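Local coordinates for protein putative enoyl-CoA hydratase/isomerase (Bordetella parapertussis, PDB 3ISA) that probably catalyses hydration or isomerisation of enoyl-CoA thioesters, as a putative member of the crotonase-like enoyl-CoA hydratase/isomerase family, at residues Trp18-Ser23 and Asp41-Ala46; Pro52-Ala57 and Ser99-Leu104; Lys121-Thr126 and Ile174-Asp179; Arg146-Val151 and Asp214-Ala219. All blocks are in the same frame, centred on the assembly; numbering follows the deposited sequence.

Contact 1 (Trp18-Ser23 and Asp41-Ala46)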
loop_
_atom_site.group_PDB
_atom_site.type_symbol
_atom_site.label_atom_id
_atom_site.label_comp_id
_atom_site.label_asym_id
_atom_site.label_seq_id
_atom_site.Cartn_x
_atom_site.Cartn_y
_atom_site.Cartn_z
ATOM N N TRP D 18 -27.016 3.339 22.718
ATOM C CA TRP D 18 -27.528 4.695 22.565
ATOM C C TRP D 18 -28.296 4.744 21.261
ATOM O O TRP D 18 -27.837 4.217 20.237
ATOM C CB TRP D 18 -26.409 5.738 22.504
ATOM C CG TRP D 18 -25.746 6.050 23.809
ATOM C CD1 TRP D 18 -25.801 5.328 24.974
ATOM C CD2 TRP D 18 -24.892 7.169 24.067
ATOM N NE1 TRP D 18 -25.037 5.943 25.947
ATOM C CE2 TRP D 18 -24.467 7.073 25.415
ATOM C CE3 TRP D 18 -24.455 8.252 23.290
ATOM C CZ2 TRP D 18 -23.601 8.010 26.001
ATOM C CZ3 TRP D 18 -23.586 9.187 23.871
ATOM C CH2 TRP D 18 -23.177 9.064 25.219
ATOM N N THR D 19 -29.471 5.358 21.297
ATOM C CA THR D 19 -30.255 5.540 20.093
ATOM C C THR D 19 -30.240 7.018 19.698
ATOM O O THR D 19 -30.661 7.898 20.464
ATOM C CB THR D 19 -31.700 5.021 20.283
ATOM O OG1 THR D 19 -31.651 3.647 20.675
ATOM C CG2 THR D 19 -32.530 5.182 18.990
ATOM N N PHE D 20 -29.746 7.262 18.493
ATOM C CA PHE D 20 -29.676 8.582 17.893
ATOM C C PHE D 20 -30.853 8.754 16.938
ATOM O O PHE D 20 -30.860 8.197 15.837
ATOM C CB PHE D 20 -28.372 8.732 17.100
ATOM C CG PHE D 20 -27.123 8.658 17.942
ATOM C CD1 PHE D 20 -26.559 9.814 18.470
ATOM C CD2 PHE D 20 -26.503 7.439 18.183
ATOM C CE1 PHE D 20 -25.394 9.762 19.251
ATOM C CE2 PHE D 20 -25.332 7.365 18.966
ATOM C CZ PHE D 20 -24.773 8.540 19.496
ATOM N N THR D 21 -31.845 9.527 17.357
ATOM C CA THR D 21 -32.994 9.770 16.511
ATOM C C THR D 21 -32.864 11.144 15.860
ATOM O O THR D 21 -32.921 12.174 16.544
ATOM C CB THR D 21 -34.333 9.640 17.305
ATOM O OG1 THR D 21 -34.416 8.347 17.900
ATOM C CG2 THR D 21 -35.538 9.873 16.383
ATOM N N LEU D 22 -32.663 11.154 14.535
ATOM C CA LEU D 22 -32.683 12.391 13.769
ATOM C C LEU D 22 -34.090 12.946 13.885
ATOM O O LEU D 22 -35.059 12.233 13.625
ATOM C CB LEU D 22 -32.314 12.151 12.302
ATOM C CG LEU D 22 -30.810 11.949 12.024
ATOM C CD1 LEU D 22 -30.248 10.673 12.665
ATOM C CD2 LEU D 22 -30.558 11.926 10.520
ATOM N N SER D 23 -34.182 14.202 14.316
ATOM C CA SER D 23 -35.439 14.756 14.786
ATOM C C SER D 23 -35.740 16.107 14.147
ATOM O O SER D 23 -35.948 17.120 14.823
ATOM C CB SER D 23 -35.422 14.845 16.313
ATOM O OG SER D 23 -35.353 13.554 16.893
ATOM N N ASP D 41 -20.816 15.218 18.002
ATOM C CA ASP D 41 -20.691 15.278 19.457
ATOM C C ASP D 41 -21.201 14.006 20.146
ATOM O O ASP D 41 -20.508 13.443 21.008
ATOM C CB ASP D 41 -21.401 16.528 19.987
ATOM C CG ASP D 41 -20.649 17.817 19.654
ATOM O OD1 ASP D 41 -19.484 17.743 19.190
ATOM O OD2 ASP D 41 -21.213 18.911 19.859
ATOM N N GLY D 42 -22.398 13.549 19.747
ATOM C CA GLY D 42 -23.009 12.344 20.309
ATOM C C GLY D 42 -22.197 11.081 20.055
ATOM O O GLY D 42 -21.986 10.278 20.970
ATOM N N VAL D 43 -21.759 10.902 18.805
ATOM C CA VAL D 43 -20.898 9.768 18.422
ATOM C C VAL D 43 -19.562 9.780 19.188
ATOM O O VAL D 43 -19.143 8.744 19.713
ATOM C CB VAL D 43 -20.712 9.681 16.871
ATOM C CG1 VAL D 43 -19.673 8.664 16.520
ATOM C CG2 VAL D 43 -22.068 9.300 16.204
ATOM N N ASP D 44 -18.922 10.946 19.274
ATOM C CA ASP D 44 -17.670 11.092 20.045
ATOM C C ASP D 44 -17.858 10.738 21.525
ATOM O O ASP D 44 -17.004 10.070 22.107
ATOM C CB ASP D 44 -17.089 12.504 19.924
ATOM C CG ASP D 44 -16.501 12.794 18.547
ATOM O OD1 ASP D 44 -16.442 11.889 17.687
ATOM O OD2 ASP D 44 -16.097 13.951 18.312
ATOM N N ALA D 45 -18.979 11.167 22.114
ATOM C CA ALA D 45 -19.287 10.877 23.513
ATOM C C ALA D 45 -19.502 9.378 23.717
ATOM O O ALA D 45 -18.996 8.808 24.675
ATOM C CB ALA D 45 -20.509 11.669 23.958
ATOM N N ALA D 46 -20.231 8.743 22.796
ATOM C CA ALA D 46 -20.438 7.293 22.836
ATOM C C ALA D 46 -19.124 6.493 22.729
ATOM O O ALA D 46 -18.986 5.453 23.386
ATOM C CB ALA D 46 -21.415 6.866 21.765
#

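Contact 2 (Pro52-Ala57 and Ser99-Leu104)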
loop_
_atom_site.group_PDB
_atom_site.type_symbol
_atom_site.label_atom_id
_atom_site.label_comp_id
_atom_site.label_asym_id
_atom_site.label_seq_id
_atom_site.Cartn_x
_atom_site.Cartn_y
_atom_site.Cartn_z
ATOM N N PRO D 52 -21.719 -0.073 23.631
ATOM C CA PRO D 52 -21.633 -1.264 22.760
ATOM C C PRO D 52 -22.342 -1.115 21.415
ATOM O O PRO D 52 -21.789 -1.517 20.366
ATOM C CB PRO D 52 -22.287 -2.364 23.603
ATOM C CG PRO D 52 -22.157 -1.880 25.037
ATOM C CD PRO D 52 -22.377 -0.386 24.919
ATOM N N LEU D 53 -23.534 -0.518 21.437
ATOM C CA LEU D 53 -24.353 -0.389 20.236
ATOM C C LEU D 53 -24.838 1.049 20.026
ATOM O O LEU D 53 -25.410 1.671 20.942
ATOM C CB LEU D 53 -25.573 -1.315 20.324
ATOM C CG LEU D 53 -26.606 -1.167 19.200
ATOM C CD1 LEU D 53 -26.068 -1.726 17.866
ATOM C CD2 LEU D 53 -27.922 -1.859 19.571
ATOM N N LEU D 54 -24.607 1.576 18.830
ATOM C CA LEU D 54 -25.223 2.836 18.407
ATOM C C LEU D 54 -26.331 2.536 17.429
ATOM O O LEU D 54 -26.108 1.875 16.393
ATOM C CB LEU D 54 -24.198 3.754 17.720
ATOM C CG LEU D 54 -22.852 3.920 18.425
ATOM C CD1 LEU D 54 -21.955 4.937 17.692
ATOM C CD2 LEU D 54 -23.041 4.294 19.895
ATOM N N VAL D 55 -27.523 3.029 17.748
ATOM C CA VAL D 55 -28.684 2.885 16.868
ATOM C C VAL D 55 -29.020 4.234 16.206
ATOM O O VAL D 55 -29.072 5.280 16.875
ATOM C CB VAL D 55 -29.928 2.339 17.633
ATOM C CG1 VAL D 55 -31.144 2.231 16.702
ATOM C CG2 VAL D 55 -29.612 1.000 18.296
ATOM N N PHE D 56 -29.212 4.213 14.886
ATOM C CA PHE D 56 -29.618 5.400 14.138
ATOM C C PHE D 56 -31.007 5.253 13.508
ATOM O O PHE D 56 -31.274 4.305 12.769
ATOM C CB PHE D 56 -28.591 5.727 13.056
ATOM C CG PHE D 56 -27.239 6.092 13.610
ATOM C CD1 PHE D 56 -26.924 7.432 13.852
ATOM C CD2 PHE D 56 -26.292 5.103 13.898
ATOM C CE1 PHE D 56 -25.693 7.782 14.371
ATOM C CE2 PHE D 56 -25.030 5.449 14.424
ATOM C CZ PHE D 56 -24.741 6.796 14.655
ATOM N N ALA D 57 -31.873 6.224 13.787
ATOM C CA ALA D 57 -33.244 6.195 13.273
ATOM C C ALA D 57 -33.698 7.611 12.962
ATOM O O ALA D 57 -33.048 8.569 13.356
ATOM C CB ALA D 57 -34.178 5.532 14.282
ATOM N N SER D 99 -18.001 0.762 18.406
ATOM C CA SER D 99 -19.340 0.236 18.724
ATOM C C SER D 99 -19.877 -0.526 17.524
ATOM O O SER D 99 -19.570 -0.183 16.385
ATOM C CB SER D 99 -20.322 1.366 19.009
ATOM O OG SER D 99 -19.859 2.254 20.016
ATOM N N LEU D 100 -20.705 -1.540 17.767
ATOM C CA LEU D 100 -21.569 -2.057 16.698
ATOM C C LEU D 100 -22.535 -0.916 16.334
ATOM O O LEU D 100 -22.936 -0.129 17.204
ATOM C CB LEU D 100 -22.364 -3.274 17.165
ATOM C CG LEU D 100 -23.339 -3.907 16.156
ATOM C CD1 LEU D 100 -22.567 -4.343 14.869
ATOM C CD2 LEU D 100 -24.072 -5.076 16.774
ATOM N N THR D 101 -22.890 -0.808 15.058
ATOM C CA THR D 101 -23.819 0.244 14.618
ATOM C C THR D 101 -24.981 -0.372 13.853
ATOM O O THR D 101 -24.787 -1.309 13.062
ATOM C CB THR D 101 -23.099 1.282 13.750
ATOM O OG1 THR D 101 -22.469 0.611 12.644
ATOM C CG2 THR D 101 -22.014 2.014 14.604
ATOM N N LEU D 102 -26.178 0.158 14.106
ATOM C CA LEU D 102 -27.414 -0.325 13.514
ATOM C C LEU D 102 -28.215 0.856 12.973
ATOM O O LEU D 102 -28.472 1.834 13.686
ATOM C CB LEU D 102 -28.239 -1.111 14.558
ATOM C CG LEU D 102 -29.720 -1.454 14.269
ATOM C CD1 LEU D 102 -29.826 -2.392 13.098
ATOM C CD2 LEU D 102 -30.390 -2.094 15.476
ATOM N N ALA D 103 -28.644 0.760 11.725
ATOM C CA ALA D 103 -29.472 1.806 11.151
ATOM C C ALA D 103 -30.811 1.217 10.725
ATOM O O ALA D 103 -30.872 0.086 10.252
ATOM C CB ALA D 103 -28.783 2.461 9.989
ATOM N N LEU D 104 -31.865 2.004 10.892
ATOM C CA LEU D 104 -33.219 1.567 10.615
ATOM C C LEU D 104 -33.889 2.639 9.772
ATOM O O LEU D 104 -34.182 3.735 10.268
ATOM C CB LEU D 104 -33.980 1.358 11.930
ATOM C CG LEU D 104 -33.447 0.300 12.903
ATOM C CD1 LEU D 104 -34.033 0.530 14.302
ATOM C CD2 LEU D 104 -33.708 -1.116 12.417
#

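Contact 3 (Lys121-Thr126 and Ile174-Asp179)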
loop_
_atom_site.group_PDB
_atom_site.type_symbol
_atom_site.label_atom_id
_atom_site.label_comp_id
_atom_site.label_asym_id
_atom_site.label_seq_id
_atom_site.Cartn_x
_atom_site.Cartn_y
_atom_site.Cartn_z
ATOM N N LYS D 121 -23.234 -0.863 10.316
ATOM C CA LYS D 121 -22.895 -2.247 9.994
ATOM C C LYS D 121 -24.128 -3.128 9.800
ATOM O O LYS D 121 -24.161 -3.932 8.865
ATOM C CB LYS D 121 -21.986 -2.838 11.065
ATOM C CG LYS D 121 -20.605 -2.137 11.213
ATOM C CD LYS D 121 -19.718 -2.353 9.966
ATOM C CE LYS D 121 -18.582 -1.306 9.843
ATOM N NZ LYS D 121 -19.061 0.064 9.397
ATOM N N TRP D 122 -25.115 -2.997 10.689
ATOM C CA TRP D 122 -26.401 -3.710 10.548
ATOM C C TRP D 122 -27.406 -2.729 9.950
ATOM O O TRP D 122 -27.648 -1.652 10.507
ATOM C CB TRP D 122 -26.885 -4.250 11.904
ATOM C CG TRP D 122 -26.138 -5.445 12.468
ATOM C CD1 TRP D 122 -24.834 -5.802 12.234
ATOM C CD2 TRP D 122 -26.660 -6.425 13.372
ATOM N NE1 TRP D 122 -24.520 -6.947 12.937
ATOM C CE2 TRP D 122 -25.622 -7.345 13.646
ATOM C CE3 TRP D 122 -27.910 -6.617 13.980
ATOM C CZ2 TRP D 122 -25.799 -8.442 14.496
ATOM C CZ3 TRP D 122 -28.084 -7.715 14.823
ATOM C CH2 TRP D 122 -27.030 -8.598 15.081
ATOM N N ARG D 123 -27.968 -3.069 8.794
ATOM C CA ARG D 123 -28.836 -2.139 8.087
ATOM C C ARG D 123 -30.154 -2.810 7.730
ATOM O O ARG D 123 -30.165 -3.849 7.069
ATOM C CB ARG D 123 -28.147 -1.614 6.819
ATOM C CG ARG D 123 -26.782 -0.987 7.054
ATOM C CD ARG D 123 -26.092 -0.615 5.742
ATOM N NE ARG D 123 -25.738 -1.780 4.930
ATOM C CZ ARG D 123 -24.672 -2.559 5.132
ATOM N NH1 ARG D 123 -24.446 -3.604 4.333
ATOM N NH2 ARG D 123 -23.826 -2.304 6.127
ATOM N N TYR D 124 -31.253 -2.206 8.181
ATOM C CA TYR D 124 -32.597 -2.723 7.914
ATOM C C TYR D 124 -33.461 -1.592 7.389
ATOM O O TYR D 124 -33.244 -0.425 7.728
ATOM C CB TYR D 124 -33.232 -3.291 9.193
ATOM C CG TYR D 124 -32.589 -4.553 9.721
ATOM C CD1 TYR D 124 -33.037 -5.814 9.309
ATOM C CD2 TYR D 124 -31.553 -4.495 10.652
ATOM C CE1 TYR D 124 -32.455 -6.978 9.800
ATOM C CE2 TYR D 124 -30.961 -5.648 11.143
ATOM C CZ TYR D 124 -31.420 -6.886 10.717
ATOM O OH TYR D 124 -30.838 -8.031 11.201
ATOM N N CYS D 125 -34.453 -1.925 6.566
ATOM C CA CYS D 125 -35.420 -0.916 6.163
ATOM C C CYS D 125 -36.832 -1.497 6.061
ATOM O O CYS D 125 -36.996 -2.712 6.035
ATOM C CB CYS D 125 -35.007 -0.238 4.854
ATOM S SG CYS D 125 -35.103 -1.281 3.381
ATOM N N THR D 126 -37.831 -0.623 6.026
ATOM C CA THR D 126 -39.214 -1.028 5.772
ATOM C C THR D 126 -39.350 -1.468 4.303
ATOM O O THR D 126 -38.604 -0.983 3.452
ATOM C CB THR D 126 -40.217 0.117 6.079
ATOM O OG1 THR D 126 -39.839 1.310 5.374
ATOM C CG2 THR D 126 -40.313 0.382 7.583
ATOM N N ILE D 174 -28.869 -6.579 -3.515
ATOM C CA ILE D 174 -27.473 -6.172 -3.646
ATOM C C ILE D 174 -26.688 -6.182 -2.318
ATOM O O ILE D 174 -25.487 -5.879 -2.301
ATOM C CB ILE D 174 -27.364 -4.804 -4.370
ATOM C CG1 ILE D 174 -27.912 -3.676 -3.485
ATOM C CG2 ILE D 174 -28.104 -4.863 -5.713
ATOM C CD1 ILE D 174 -27.936 -2.301 -4.151
ATOM N N GLY D 175 -27.362 -6.537 -1.220
ATOM C CA GLY D 175 -26.722 -6.635 0.095
ATOM C C GLY D 175 -26.570 -5.300 0.815
ATOM O O GLY D 175 -25.819 -5.199 1.794
ATOM N N PHE D 176 -27.293 -4.285 0.343
ATOM C CA PHE D 176 -27.305 -2.979 0.999
ATOM C C PHE D 176 -28.086 -3.020 2.327
ATOM O O PHE D 176 -27.774 -2.277 3.255
ATOM C CB PHE D 176 -27.815 -1.878 0.051
ATOM C CG PHE D 176 -27.586 -0.473 0.569
ATOM C CD1 PHE D 176 -26.297 -0.018 0.852
ATOM C CD2 PHE D 176 -28.650 0.388 0.773
ATOM C CE1 PHE D 176 -26.085 1.281 1.344
ATOM C CE2 PHE D 176 -28.454 1.687 1.270
ATOM C CZ PHE D 176 -27.167 2.132 1.556
ATOM N N VAL D 177 -29.106 -3.877 2.413
ATOM C CA VAL D 177 -29.792 -4.117 3.697
ATOM C C VAL D 177 -29.715 -5.600 4.062
ATOM O O VAL D 177 -29.653 -6.459 3.173
ATOM C CB VAL D 177 -31.268 -3.581 3.741
ATOM C CG1 VAL D 177 -31.305 -2.059 3.571
ATOM C CG2 VAL D 177 -32.153 -4.245 2.700
ATOM N N ARG D 178 -29.672 -5.886 5.364
ATOM C CA ARG D 178 -29.684 -7.261 5.878
ATOM C C ARG D 178 -31.004 -7.905 5.527
ATOM O O ARG D 178 -31.057 -9.049 5.074
ATOM C CB ARG D 178 -29.555 -7.271 7.399
ATOM C CG ARG D 178 -28.160 -7.413 7.896
ATOM C CD ARG D 178 -28.068 -7.044 9.371
ATOM N NE ARG D 178 -28.217 -8.194 10.267
ATOM C CZ ARG D 178 -27.213 -8.977 10.667
ATOM N NH1 ARG D 178 -27.447 -9.993 11.491
ATOM N NH2 ARG D 178 -25.977 -8.748 10.242
ATOM N N ASP D 179 -32.067 -7.142 5.744
ATOM C CA ASP D 179 -33.414 -7.594 5.493
ATOM C C ASP D 179 -34.347 -6.411 5.545
ATOM O O ASP D 179 -33.973 -5.312 5.983
ATOM C CB ASP D 179 -33.847 -8.642 6.527
ATOM C CG ASP D 179 -34.676 -9.757 5.904
ATOM O OD1 ASP D 179 -35.695 -9.456 5.236
ATOM O OD2 ASP D 179 -34.292 -10.934 6.074
HETATM O O HOH W 1 -25.016 -7.229 8.513
#

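Contact 4 (Arg146-Val151 and Asp214-Ala219)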
loop_
_atom_site.group_PDB
_atom_site.type_symbol
_atom_site.label_atom_id
_atom_site.label_comp_id
_atom_site.label_asym_id
_atom_site.label_seq_id
_atom_site.Cartn_x
_atom_site.Cartn_y
_atom_site.Cartn_z
ATOM N N ARG D 146 -17.272 3.593 0.058
ATOM C CA ARG D 146 -18.006 2.811 1.073
ATOM C C ARG D 146 -19.200 2.108 0.469
ATOM O O ARG D 146 -19.461 0.931 0.785
ATOM C CB ARG D 146 -18.417 3.656 2.287
ATOM C CG ARG D 146 -17.232 3.952 3.253
ATOM C CD ARG D 146 -17.674 4.684 4.566
ATOM N NE ARG D 146 -18.417 5.906 4.250
ATOM C CZ ARG D 146 -17.877 7.108 4.037
ATOM N NH1 ARG D 146 -16.567 7.318 4.167
ATOM N NH2 ARG D 146 -18.667 8.121 3.725
ATOM N N PHE D 147 -19.919 2.797 -0.410
ATOM C CA PHE D 147 -21.037 2.146 -1.079
ATOM C C PHE D 147 -20.542 1.009 -1.985
ATOM O O PHE D 147 -21.103 -0.089 -1.961
ATOM C CB PHE D 147 -21.899 3.159 -1.819
ATOM C CG PHE D 147 -23.143 2.569 -2.434
ATOM C CD1 PHE D 147 -24.172 2.082 -1.630
ATOM C CD2 PHE D 147 -23.286 2.522 -3.824
ATOM C CE1 PHE D 147 -25.327 1.539 -2.209
ATOM C CE2 PHE D 147 -24.426 2.001 -4.409
ATOM C CZ PHE D 147 -25.446 1.506 -3.605
ATOM N N ARG D 148 -19.444 1.253 -2.704
ATOM C CA ARG D 148 -18.768 0.230 -3.500
ATOM C C ARG D 148 -18.394 -1.031 -2.692
ATOM O O ARG D 148 -18.671 -2.150 -3.125
ATOM C CB ARG D 148 -17.524 0.818 -4.169
ATOM C CG ARG D 148 -16.706 -0.202 -4.969
ATOM C CD ARG D 148 -15.284 0.280 -5.068
ATOM N NE ARG D 148 -14.609 0.274 -3.772
ATOM C CZ ARG D 148 -13.419 0.829 -3.563
ATOM N NH1 ARG D 148 -12.779 1.433 -4.568
ATOM N NH2 ARG D 148 -12.861 0.776 -2.358
ATOM N N ASP D 149 -17.811 -0.830 -1.510
ATOM C CA ASP D 149 -17.363 -1.909 -0.625
ATOM C C ASP D 149 -18.503 -2.827 -0.196
ATOM O O ASP D 149 -18.288 -4.022 0.010
ATOM C CB ASP D 149 -16.661 -1.337 0.603
ATOM C CG ASP D 149 -15.277 -0.781 0.286
ATOM O OD1 ASP D 149 -14.784 -0.916 -0.854
ATOM O OD2 ASP D 149 -14.652 -0.223 1.196
ATOM N N ILE D 150 -19.701 -2.254 -0.092
ATOM C CA ILE D 150 -20.897 -3.001 0.290
ATOM C C ILE D 150 -21.471 -3.803 -0.895
ATOM O O ILE D 150 -21.641 -5.019 -0.788
ATOM C CB ILE D 150 -21.976 -2.063 0.863
ATOM C CG1 ILE D 150 -21.510 -1.438 2.188
ATOM C CG2 ILE D 150 -23.351 -2.790 1.021
ATOM C CD1 ILE D 150 -22.338 -0.186 2.603
ATOM N N VAL D 151 -21.762 -3.118 -2.003
ATOM C CA VAL D 151 -22.532 -3.699 -3.103
ATOM C C VAL D 151 -21.685 -4.195 -4.290
ATOM O O VAL D 151 -22.220 -4.823 -5.201
ATOM C CB VAL D 151 -23.620 -2.709 -3.634
ATOM C CG1 VAL D 151 -24.592 -2.272 -2.518
ATOM C CG2 VAL D 151 -22.956 -1.494 -4.306
ATOM N N ASP D 214 -12.175 -2.176 5.696
ATOM C CA ASP D 214 -11.341 -1.658 4.601
ATOM C C ASP D 214 -11.202 -0.143 4.821
ATOM O O ASP D 214 -12.118 0.620 4.497
ATOM C CB ASP D 214 -12.017 -1.938 3.242
ATOM C CG ASP D 214 -11.106 -1.657 2.049
ATOM O OD1 ASP D 214 -9.949 -1.226 2.253
ATOM O OD2 ASP D 214 -11.555 -1.884 0.898
ATOM N N ASP D 215 -10.074 0.290 5.368
ATOM C CA ASP D 215 -9.888 1.699 5.667
ATOM C C ASP D 215 -9.330 2.449 4.443
ATOM O O ASP D 215 -8.159 2.302 4.098
ATOM C CB ASP D 215 -8.982 1.850 6.899
ATOM C CG ASP D 215 -8.604 3.292 7.201
ATOM O OD1 ASP D 215 -9.219 4.227 6.646
ATOM O OD2 ASP D 215 -7.671 3.494 8.011
ATOM N N HIS D 216 -10.183 3.238 3.795
ATOM C CA HIS D 216 -9.732 4.214 2.784
ATOM C C HIS D 216 -10.229 5.625 3.138
ATOM O O HIS D 216 -10.656 6.382 2.256
ATOM C CB HIS D 216 -10.136 3.786 1.357
ATOM C CG HIS D 216 -11.458 3.092 1.294
ATOM N ND1 HIS D 216 -12.654 3.758 1.449
ATOM C CD2 HIS D 216 -11.773 1.786 1.134
ATOM C CE1 HIS D 216 -13.649 2.892 1.390
ATOM N NE2 HIS D 216 -13.142 1.690 1.191
ATOM N N ASP D 217 -10.142 5.969 4.429
ATOM C CA ASP D 217 -10.641 7.247 4.966
ATOM C C ASP D 217 -9.987 8.474 4.292
ATOM O O ASP D 217 -10.677 9.413 3.906
ATOM C CB ASP D 217 -10.467 7.318 6.501
ATOM C CG ASP D 217 -11.485 6.453 7.266
ATOM O OD1 ASP D 217 -12.487 6.002 6.678
ATOM O OD2 ASP D 217 -11.295 6.247 8.486
ATOM N N ASP D 218 -8.661 8.450 4.156
ATOM C CA ASP D 218 -7.959 9.589 3.558
ATOM C C ASP D 218 -8.319 9.781 2.095
ATOM O O ASP D 218 -8.623 10.893 1.681
ATOM C CB ASP D 218 -6.452 9.452 3.733
ATOM C CG ASP D 218 -5.997 9.785 5.145
ATOM O OD1 ASP D 218 -6.846 10.115 5.992
ATOM O OD2 ASP D 218 -4.782 9.713 5.407
ATOM N N ALA D 219 -8.339 8.691 1.335
ATOM C CA ALA D 219 -8.800 8.738 -0.051
ATOM C C ALA D 219 -10.226 9.277 -0.157
ATOM O O ALA D 219 -10.502 10.106 -1.028
ATOM C CB ALA D 219 -8.680 7.358 -0.707
HETATM O O HOH W 2 -14.217 5.612 4.599
#

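Contact 1 (Trp18-Ser23 and Asp41-Ala46)
Trp-18 and Phe-20, two residues apart on one face of strand 17-22, both reach for the same turn of helix 33-48, but they present themselves differently. The indole of Trp-18 offers a face: Ala-46 CB sits over its six-membered ring, 4.1 Å from the centroid, in a CH-pi contact displaced toward the rim. Ala-45 meets the same ring from the edge, its CB 3.9 Å from Trp-18 CH2. Phe-20 instead comes edge-on. Its CE1 lies 3.6 Å from Gly-42 C; Gly-42 has no side chain at this point, so the rim of Phe-20 lies directly on its backbone. Val-43 adds only a looser touch, CG2 to Phe-20 CZ at 4.3 Å. Trp-18 (chi1 -75°) and Phe-20 (chi1 -64°) both have CG anti to the carbonyl carbon, which sends them side by side toward the helix, and Phe-20 CZ sits at the edge of the indole, in its plane. Strand and helix run almost exactly antiparallel, at 176°, as the first two elements of a beta-alpha-beta unit. Strand 53-58 completes that unit beside strand 17-22, with Leu-54 against Ala-46 and Phe-56 against Val-43, while Ile-11 of strand 9-13 packs on both aromatics.

Contact 2 (Pro52-Ala57 and Ser99-Leu104)
Five backbone hydrogen bonds tie Pro-52-Ala-57 to Ser-99-Leu-104, and they alternate in direction as parallel strands require. Leu-54 N gives to Leu-100 O at 2.9 Å and Leu-54 O takes from Leu-102 N; Phe-56 does the same two residues on, its N giving to Leu-102 O at 2.8 Å and its O accepting from Leu-104 N. All the carbonyls are met nearly along their C=O axes. The bond that opens the ladder, Leu-100 N to Pro-52 O, is the most bent, at 133°. Between these bonds run CA-H...O contacts, such as Thr-101 CA to Leu-54 O at 3.3 Å, so the carbonyls of Leu-54, Phe-56, Leu-100 and Leu-102 each receive both an N-H and a CA-H.

These are the two central strands of the six-stranded sheet of the crotonase fold, flanked by strands 17-22 and 122-125, with helices over both faces.

Apolar packing divides by face. The face bearing Leu-53, Val-55, Leu-100 and Leu-102 looks to helix 186-197. Leu-53 and Leu-100 lie side by side, both with CG anti to the backbone N, and Leu-53 CD1 also reaches Leu-102 CB at 4.0 Å. Farther along, Val-55 CG1 crosses obliquely to Leu-104 CD1 at 4.1 Å. On the face of Leu-54 and Phe-56, which meets helix 33-48, Leu-54 CG rests 3.6 Å from Ser-99 CB.

The polar ends turn to other partners: Ser-99 OG bonds to Val-51 O, and Thr-101 OG1 to Lys-121 N.

Contact 3 (Lys121-Thr126 and Ile174-Asp179)
Gly-175 leaves helix 168-173 with positive phi, closing it in a Schellman motif, and its carbonyl oxygen accepts from Arg-123 NH1 at 3.3 Å. Phe-176, whose CB points away from strand 122-125, gives its O to Arg-123 NE, a shorter bond of 2.7 Å. Both oxygens lie in the guanidinium plane, so two successive carbonyls hold the bent Arg-123 side chain flat; NH1 continues to Asp-154 of a second subunit. Val-177 sets CG1 against Cys-125 SG at 3.9 Å. The connection thus runs beside strand 122-125, on the edge not taken by strand 100-105, into strand 179-180, the last of the main crotonase-like sheet. Arg-178 makes the most contacts. Its N bonds to Arg-123 O at 2.7 Å, its CB sits over the Tyr-124 ring, and the chain, bent at chi3 (93°), then lays the guanidinium flat on Trp-122. The planes are 8° apart, a cation-pi stack with CZ 3.8 Å from the centroid of the five-membered ring. NE meanwhile donates to Tyr-124 OH, which lies in the guanidinium plane, at 2.8 Å, and NH2 donates to a water, fixing the group's rotation. Asp-179 O accepts a weak bond from Cys-125 N.

Contact 4 (Arg146-Val151 and Asp214-Ala219)
A histidine-carboxylate hydrogen bond joins helix 144-151 to the N-cap residue of helix 217-229. His-216 NE2 donates to Asp-149 OD2 over a very short 2.4 Å, nearly straight at 166°. The two side chains meet tip to tip: the oxygen lies in the imidazole plane, yet the carboxylate is turned 66° from the ring, so NE2 comes to OD2 from above the carboxylate plane.

Around that bond the charges are crowded. Arg-148 grips the other oxygen of the same carboxylate side-on, NE and NH2 both ending on OD1, the NH2 bond a salt bridge of 3.0 Å on the syn lone pair. Its own chain is folded back to do this, bent at chi3 (67°), and its guanidinium stands almost perpendicular to the imidazole, with NH2 3.7 Å from His-216 NE2. Asp-214 brings a second carboxylate near, its OD2 3.5 Å from Asp-149 OD2; the two carboxylates would tend to favour a protonated His-216, though nearby Arg-148 would act against it.

Farther out, His-216 ND1 bonds to Asp-220 OD2, so the ring is held from both nitrogens. Arg-146, whose main partner is Glu-88 of helix 77-95, also reaches Asp-217 OD1 through a water held by its NH1. Asp-218, in the first turn of helix 217-229, forms a salt bridge with Arg-226 of a third subunit, placing the junction beside a subunit interface. Just before the helix, an Asx turn shapes the chain: Asp-215 OD1 accepts from Asp-217 N at 3.0 Å, met nearly along its C-O axis.

In the fold
Contacts 1, 2 and 3 follow one another across the main sheet. Strands 17-22 and 53-58 are neighbours, so contacts 1 and 2 have centres about 9 Å apart and share backbone pairing, Phe-20 N lying 2.6 Å from Val-55 O. Strands 100-105 and 122-125 likewise join contact 2 to contact 3, with Ala-103 N 2.9 Å from Trp-122 O. Contacts 1 and 4, with centres about 23 Å apart, do not touch. Contact 4 lies off the sheet, its centre about 17 Å from that of contact 3; the two meet where Phe-147 CE1 packs 3.6 Å from Phe-176 CD1 and Ile-150 lies against Arg-123, which ties helix 144-151 to the sheet through strand 122-125.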